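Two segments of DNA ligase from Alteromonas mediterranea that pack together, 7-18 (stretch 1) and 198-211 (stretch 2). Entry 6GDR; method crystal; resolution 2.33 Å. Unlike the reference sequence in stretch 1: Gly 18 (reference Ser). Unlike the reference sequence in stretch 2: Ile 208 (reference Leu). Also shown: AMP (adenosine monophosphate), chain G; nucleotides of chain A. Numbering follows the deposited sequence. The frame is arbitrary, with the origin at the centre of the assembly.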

# COMPACT_ATOMS: atom_id res chain seq x y z
N ILE D 7 -12.29 6.78 16.80
CA ILE D 7 -13.61 7.30 17.14
C ILE D 7 -14.50 7.31 15.91
O ILE D 7 -15.71 7.10 16.00
CB ILE D 7 -13.51 8.70 17.79
CG1 ILE D 7 -14.90 9.32 17.94
CG2 ILE D 7 -12.60 9.60 16.97
CD1 ILE D 7 -14.93 10.56 18.81
N VAL D 8 -13.90 7.57 14.74
CA VAL D 8 -14.64 7.53 13.49
C VAL D 8 -14.80 6.09 13.05
O VAL D 8 -13.93 5.24 13.26
CB VAL D 8 -13.92 8.37 12.41
CG1 VAL D 8 -14.75 8.41 11.13
CG2 VAL D 8 -13.67 9.79 12.91
N ASP D 9 -15.94 5.80 12.42
CA ASP D 9 -16.30 4.42 12.08
C ASP D 9 -15.35 3.84 11.04
O ASP D 9 -14.36 3.19 11.39
CB ASP D 9 -17.75 4.35 11.59
CG ASP D 9 -18.21 2.93 11.35
OD1 ASP D 9 -18.36 2.18 12.33
OD2 ASP D 9 -18.44 2.56 10.17
N GLY D 10 -15.65 4.05 9.75
CA GLY D 10 -14.87 3.43 8.70
C GLY D 10 -13.54 4.12 8.46
O GLY D 10 -13.33 5.28 8.82
N LEU D 11 -12.64 3.37 7.84
CA LEU D 11 -11.31 3.89 7.52
C LEU D 11 -11.37 4.81 6.31
O LEU D 11 -12.16 4.60 5.38
CB LEU D 11 -10.33 2.75 7.25
CG LEU D 11 -10.02 1.80 8.42
CD1 LEU D 11 -9.07 0.71 7.95
CD2 LEU D 11 -9.43 2.56 9.60
N GLN D 12 -10.52 5.83 6.32
CA GLN D 12 -10.37 6.72 5.17
C GLN D 12 -9.44 6.04 4.17
O GLN D 12 -8.25 5.87 4.44
CB GLN D 12 -9.82 8.07 5.61
CG GLN D 12 -9.70 9.08 4.47
CD GLN D 12 -9.21 10.43 4.94
OE1 GLN D 12 -8.49 10.54 5.93
NE2 GLN D 12 -9.60 11.48 4.22
N LEU D 13 -9.98 5.66 3.03
CA LEU D 13 -9.19 5.02 1.98
C LEU D 13 -8.63 6.07 1.03
O LEU D 13 -9.09 7.21 0.98
CB LEU D 13 -10.04 4.00 1.22
CG LEU D 13 -10.78 2.97 2.08
CD1 LEU D 13 -11.49 1.95 1.20
CD2 LEU D 13 -9.85 2.28 3.06
N ALA D 14 -7.62 5.67 0.27
CA ALA D 14 -6.89 6.57 -0.60
C ALA D 14 -7.40 6.44 -2.03
O ALA D 14 -7.56 5.33 -2.54
CB ALA D 14 -5.39 6.28 -0.55
N LYS D 15 -7.64 7.58 -2.68
CA LYS D 15 -8.06 7.61 -4.07
C LYS D 15 -6.84 7.67 -4.98
O LYS D 15 -5.83 8.29 -4.65
CB LYS D 15 -8.96 8.82 -4.33
CG LYS D 15 -9.50 8.93 -5.77
CD LYS D 15 -9.59 10.38 -6.23
CE LYS D 15 -10.89 11.03 -5.80
NZ LYS D 15 -12.01 10.66 -6.71
N GLN D 16 -6.94 7.01 -6.13
CA GLN D 16 -5.88 7.06 -7.12
C GLN D 16 -5.72 8.48 -7.66
O GLN D 16 -6.65 9.29 -7.62
CB GLN D 16 -6.16 6.07 -8.25
CG GLN D 16 -6.24 4.63 -7.79
CD GLN D 16 -6.66 3.68 -8.89
OE1 GLN D 16 -7.18 4.10 -9.93
NE2 GLN D 16 -6.43 2.39 -8.68
N TYR D 17 -4.53 8.76 -8.19
CA TYR D 17 -4.19 10.12 -8.57
C TYR D 17 -5.03 10.60 -9.75
O TYR D 17 -5.66 11.67 -9.68
CB TYR D 17 -2.70 10.21 -8.91
CG TYR D 17 -2.24 11.59 -9.33
CD1 TYR D 17 -2.30 12.65 -8.44
CD2 TYR D 17 -1.75 11.82 -10.60
CE1 TYR D 17 -1.88 13.92 -8.82
CE2 TYR D 17 -1.33 13.08 -10.99
CZ TYR D 17 -1.40 14.12 -10.09
OH TYR D 17 -0.98 15.38 -10.47
N GLY D 18 -5.06 9.83 -10.84
CA GLY D 18 -5.70 10.27 -12.07
C GLY D 18 -7.19 10.52 -11.96
O GLY D 18 -7.78 11.07 -12.90
N PHE D 198 -10.84 17.33 7.22
CA PHE D 198 -11.24 16.53 8.37
C PHE D 198 -11.30 15.06 7.99
O PHE D 198 -11.53 14.70 6.83
CB PHE D 198 -12.60 16.99 8.90
CG PHE D 198 -12.61 18.41 9.41
CD1 PHE D 198 -13.77 19.16 9.34
CD2 PHE D 198 -11.48 18.98 9.97
CE1 PHE D 198 -13.80 20.46 9.80
CE2 PHE D 198 -11.50 20.28 10.43
CZ PHE D 198 -12.66 21.02 10.35
N TYR D 199 -11.11 14.20 8.99
CA TYR D 199 -11.15 12.76 8.75
C TYR D 199 -12.55 12.34 8.34
O TYR D 199 -13.55 12.80 8.90
CB TYR D 199 -10.71 12.01 10.01
CG TYR D 199 -10.35 10.56 9.76
CD1 TYR D 199 -9.02 10.18 9.59
CD2 TYR D 199 -11.32 9.58 9.69
CE1 TYR D 199 -8.68 8.87 9.37
CE2 TYR D 199 -10.99 8.26 9.46
CZ TYR D 199 -9.67 7.91 9.30
OH TYR D 199 -9.33 6.59 9.07
N HIS D 200 -12.62 11.45 7.36
CA HIS D 200 -13.90 10.95 6.87
C HIS D 200 -13.66 9.65 6.11
O HIS D 200 -12.75 9.58 5.28
CB HIS D 200 -14.59 11.98 5.97
CG HIS D 200 -15.80 11.46 5.27
ND1 HIS D 200 -15.90 11.43 3.89
CD2 HIS D 200 -16.96 10.95 5.74
CE1 HIS D 200 -17.08 10.92 3.55
NE2 HIS D 200 -17.74 10.62 4.66
N SER D 201 -14.48 8.64 6.39
CA SER D 201 -14.31 7.34 5.76
C SER D 201 -14.46 7.45 4.25
O SER D 201 -14.98 8.44 3.71
CB SER D 201 -15.33 6.35 6.31
OG SER D 201 -16.65 6.73 5.96
N GLY D 202 -13.98 6.42 3.55
CA GLY D 202 -14.14 6.35 2.12
C GLY D 202 -13.05 7.09 1.36
O GLY D 202 -12.09 7.63 1.93
N ARG D 203 -13.21 7.12 0.04
CA ARG D 203 -12.25 7.74 -0.86
C ARG D 203 -12.71 9.14 -1.24
O ARG D 203 -13.91 9.39 -1.41
CB ARG D 203 -12.07 6.89 -2.12
CG ARG D 203 -11.27 5.62 -1.90
CD ARG D 203 -11.28 4.72 -3.13
NE ARG D 203 -10.27 3.67 -3.05
CZ ARG D 203 -10.45 2.47 -2.52
NH1 ARG D 203 -11.63 2.13 -2.00
NH2 ARG D 203 -9.45 1.59 -2.51
N SER D 204 -11.75 10.05 -1.35
CA SER D 204 -12.01 11.42 -1.79
C SER D 204 -10.67 12.05 -2.12
O SER D 204 -9.61 11.43 -1.96
CB SER D 204 -12.76 12.22 -0.72
OG SER D 204 -11.92 12.51 0.38
N ASP D 205 -10.71 13.30 -2.59
CA ASP D 205 -9.49 14.03 -2.90
C ASP D 205 -8.72 14.46 -1.65
O ASP D 205 -7.63 15.03 -1.79
CB ASP D 205 -9.81 15.26 -3.75
CG ASP D 205 -10.13 14.90 -5.19
OD1 ASP D 205 -9.48 13.99 -5.74
OD2 ASP D 205 -11.03 15.54 -5.77
N LYS D 206 -9.25 14.20 -0.46
CA LYS D 206 -8.55 14.57 0.77
C LYS D 206 -7.34 13.68 1.03
O LYS D 206 -6.42 14.10 1.73
CB LYS D 206 -9.51 14.50 1.96
CG LYS D 206 -10.85 15.19 1.73
CD LYS D 206 -11.73 15.12 2.97
CE LYS D 206 -13.20 15.34 2.63
NZ LYS D 206 -13.80 14.15 1.97
N LEU D 207 -7.33 12.46 0.48
CA LEU D 207 -6.23 11.52 0.68
C LEU D 207 -6.01 10.77 -0.63
O LEU D 207 -6.79 9.88 -0.97
CB LEU D 207 -6.53 10.55 1.82
CG LEU D 207 -5.50 9.46 2.09
CD1 LEU D 207 -4.14 10.05 2.44
CD2 LEU D 207 -5.98 8.54 3.20
N ILE D 208 -4.94 11.12 -1.35
CA ILE D 208 -4.71 10.62 -2.70
C ILE D 208 -3.49 9.71 -2.70
O ILE D 208 -2.56 9.87 -1.91
CB ILE D 208 -4.56 11.78 -3.70
CG1 ILE D 208 -5.91 12.48 -3.89
CG2 ILE D 208 -4.05 11.29 -5.05
CD1 ILE D 208 -5.81 13.97 -4.10
N LYS D 209 -3.51 8.75 -3.62
CA LYS D 209 -2.51 7.70 -3.72
C LYS D 209 -1.83 7.80 -5.08
O LYS D 209 -2.50 7.92 -6.11
CB LYS D 209 -3.19 6.34 -3.55
CG LYS D 209 -2.34 5.11 -3.81
CD LYS D 209 -3.24 3.94 -4.21
CE LYS D 209 -4.40 3.71 -3.23
NZ LYS D 209 -5.33 2.66 -3.70
N VAL D 210 -0.50 7.76 -5.08
CA VAL D 210 0.29 7.97 -6.29
C VAL D 210 1.29 6.83 -6.42
O VAL D 210 2.15 6.66 -5.54
CB VAL D 210 1.02 9.33 -6.28
CG1 VAL D 210 1.50 9.68 -7.67
CG2 VAL D 210 0.11 10.42 -5.73
N LYS D 211 1.19 6.07 -7.50
CA LYS D 211 2.08 4.95 -7.77
C LYS D 211 2.40 4.90 -9.25
O LYS D 211 1.57 5.26 -10.09
CB LYS D 211 1.46 3.62 -7.32
CG LYS D 211 1.36 3.44 -5.82
CD LYS D 211 0.30 2.40 -5.44
CE LYS D 211 0.64 1.01 -5.95
NZ LYS D 211 1.87 0.45 -5.33
P AMP G . -3.57 0.76 -0.83
O1P AMP G . -2.09 0.64 -0.57
O2P AMP G . -4.05 0.98 -2.24
O5' AMP G . -4.14 1.95 0.09
C5' AMP G . -3.23 2.81 0.77
C4' AMP G . -2.65 2.10 1.99
O4' AMP G . -1.26 2.40 2.11
C3' AMP G . -3.31 2.47 3.30
O3' AMP G . -4.05 1.35 3.81
C2' AMP G . -2.18 2.85 4.24
O2' AMP G . -2.24 2.10 5.46
C1' AMP G . -0.89 2.52 3.49
N9 AMP G . 0.22 3.50 3.62
C8 AMP G . 1.51 3.14 3.56
N7 AMP G . 2.33 4.21 3.70
C5 AMP G . 1.55 5.29 3.87
C6 AMP G . 1.78 6.74 4.08
N6 AMP G . 3.04 7.23 4.13
N1 AMP G . 0.71 7.54 4.21
C2 AMP G . -0.55 7.05 4.15
N3 AMP G . -0.82 5.75 3.96
C4 AMP G . 0.16 4.82 3.82
P DA A 6 -17.05 6.68 -0.21
OP1 DA A 6 -17.16 7.20 1.17
OP2 DA A 6 -15.74 6.24 -0.74
O5' DA A 6 -18.07 5.46 -0.37
C5' DA A 6 -19.47 5.71 -0.38
C4' DA A 6 -20.22 4.44 -0.68
O4' DA A 6 -20.25 4.22 -2.12
C3' DA A 6 -19.61 3.18 -0.07
O3' DA A 6 -20.61 2.38 0.54
C2' DA A 6 -18.94 2.50 -1.25
C1' DA A 6 -19.83 2.90 -2.41
N9 DA A 6 -19.16 2.89 -3.71
C8 DA A 6 -17.93 3.42 -4.01
N7 DA A 6 -17.58 3.26 -5.26
C5 DA A 6 -18.64 2.56 -5.82
C6 DA A 6 -18.88 2.08 -7.13
N6 DA A 6 -18.02 2.24 -8.14
N1 DA A 6 -20.04 1.43 -7.35
C2 DA A 6 -20.90 1.28 -6.33
N3 DA A 6 -20.78 1.69 -5.07
C4 DA A 6 -19.62 2.33 -4.88
P DG A 5 -14.91 11.04 -5.00
OP1 DG A 5 -14.52 12.28 -4.29
OP2 DG A 5 -13.89 10.25 -5.72
O5' DG A 5 -15.64 10.07 -3.97
C5' DG A 5 -16.90 10.43 -3.43
C4' DG A 5 -17.74 9.20 -3.16
O4' DG A 5 -18.18 8.64 -4.42
C3' DG A 5 -17.00 8.07 -2.43
O3' DG A 5 -17.64 7.79 -1.20
C2' DG A 5 -17.05 6.88 -3.40
C1' DG A 5 -18.20 7.24 -4.32
N9 DG A 5 -18.11 6.66 -5.66
C8 DG A 5 -17.02 6.67 -6.50
N7 DG A 5 -17.25 6.09 -7.65
C5 DG A 5 -18.57 5.68 -7.57
C6 DG A 5 -19.38 5.01 -8.51
O6 DG A 5 -19.06 4.61 -9.65
N1 DG A 5 -20.66 4.79 -8.03
C2 DG A 5 -21.11 5.18 -6.79
N2 DG A 5 -22.39 4.88 -6.50
N3 DG A 5 -20.37 5.81 -5.90
C4 DG A 5 -19.12 6.03 -6.35
O HOH W 1 -8.66 13.59 6.37
O HOH W 2 -10.05 10.34 1.01

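The two stretches run side by side and are joined first through their backbones. Lys 15 and Gln 16 pair with Ile 208 and Lys 209 as parallel strands. Lys 15 N donates to Leu 207 O at 3.0 Å, and Lys 209 N donates to Lys 15 O at 2.6 Å. Lys 15 thus straddles Ile 208, using both its amide and its carbonyl. Nearer the start of the contact, Gly 202 N donates to Leu 11 O at 3.2 Å, and Leu 13 N makes a weak bond to Gly 202 O at 3.1 Å.

Gln 12 has the largest area covered by the other stretch, 146 Å². Its chi1 and chi2 are both t, so the chain is extended and reaches along stretch 2. Gln 12 CB lies over one face of the Tyr 199 ring, 4.1 Å from its centroid, a CH-pi contact. Gln 12 CG comes 3.2 Å from His 200 O and 4.0 Å from Leu 207 CD2. At the tip, water 1 donates to Gln 12 OE1 and, weakly, to Phe 198 O, tying the amide end to the other stretch.

Tyr 199 has chi1 t. Its CA-to-CB bond points sideways, but the end of the side chain comes nearer to stretch 1. There the hydroxyl oxygen of Tyr 199 accepts from Gln 12 N at 3.1 Å. Val 8 CG1 sits at the ring edge, 3.9 Å from Tyr 199 CD2.

Arg 203 is extended through chi2 and chi3, both t. This carries its guanidinium across the backbone of stretch 1, with Leu 13 CB over one face. Arg 203 NE makes a weak bond to Ala 14 O at 3.2 Å. The backbone of Arg 203 faces the DNA: Arg 203 N donates to DA6 OP2 at 2.8 Å. Gly 202 has a positive phi of 85°. A CB here would clash with DA6 OP1 and be jammed against the preceding carbonyl, so the backbone calls for glycine.

Ala 14 packs against two side chains of stretch 2. Ala 14 CB is 4.1 Å from Leu 207 CG and 3.7 Å from Lys 209 CB. Beyond that packing, Lys 209 NZ donates to AMP O2P at 2.6 Å, in keeping with a ligase holding adenylate.

Lys 15 bends at chi3 and chi4, both m. Lys 15 CE lies 3.3 Å from Asp 205 OD1, but the position of NZ is less sure.

Tyr 17, with chi1 t, closes the contact. Ile 208 CG2 lies at its ring edge, 4.1 Å from Tyr 17 CD1, and Val 210 CG2 is 4.2 Å from Tyr 17 CB.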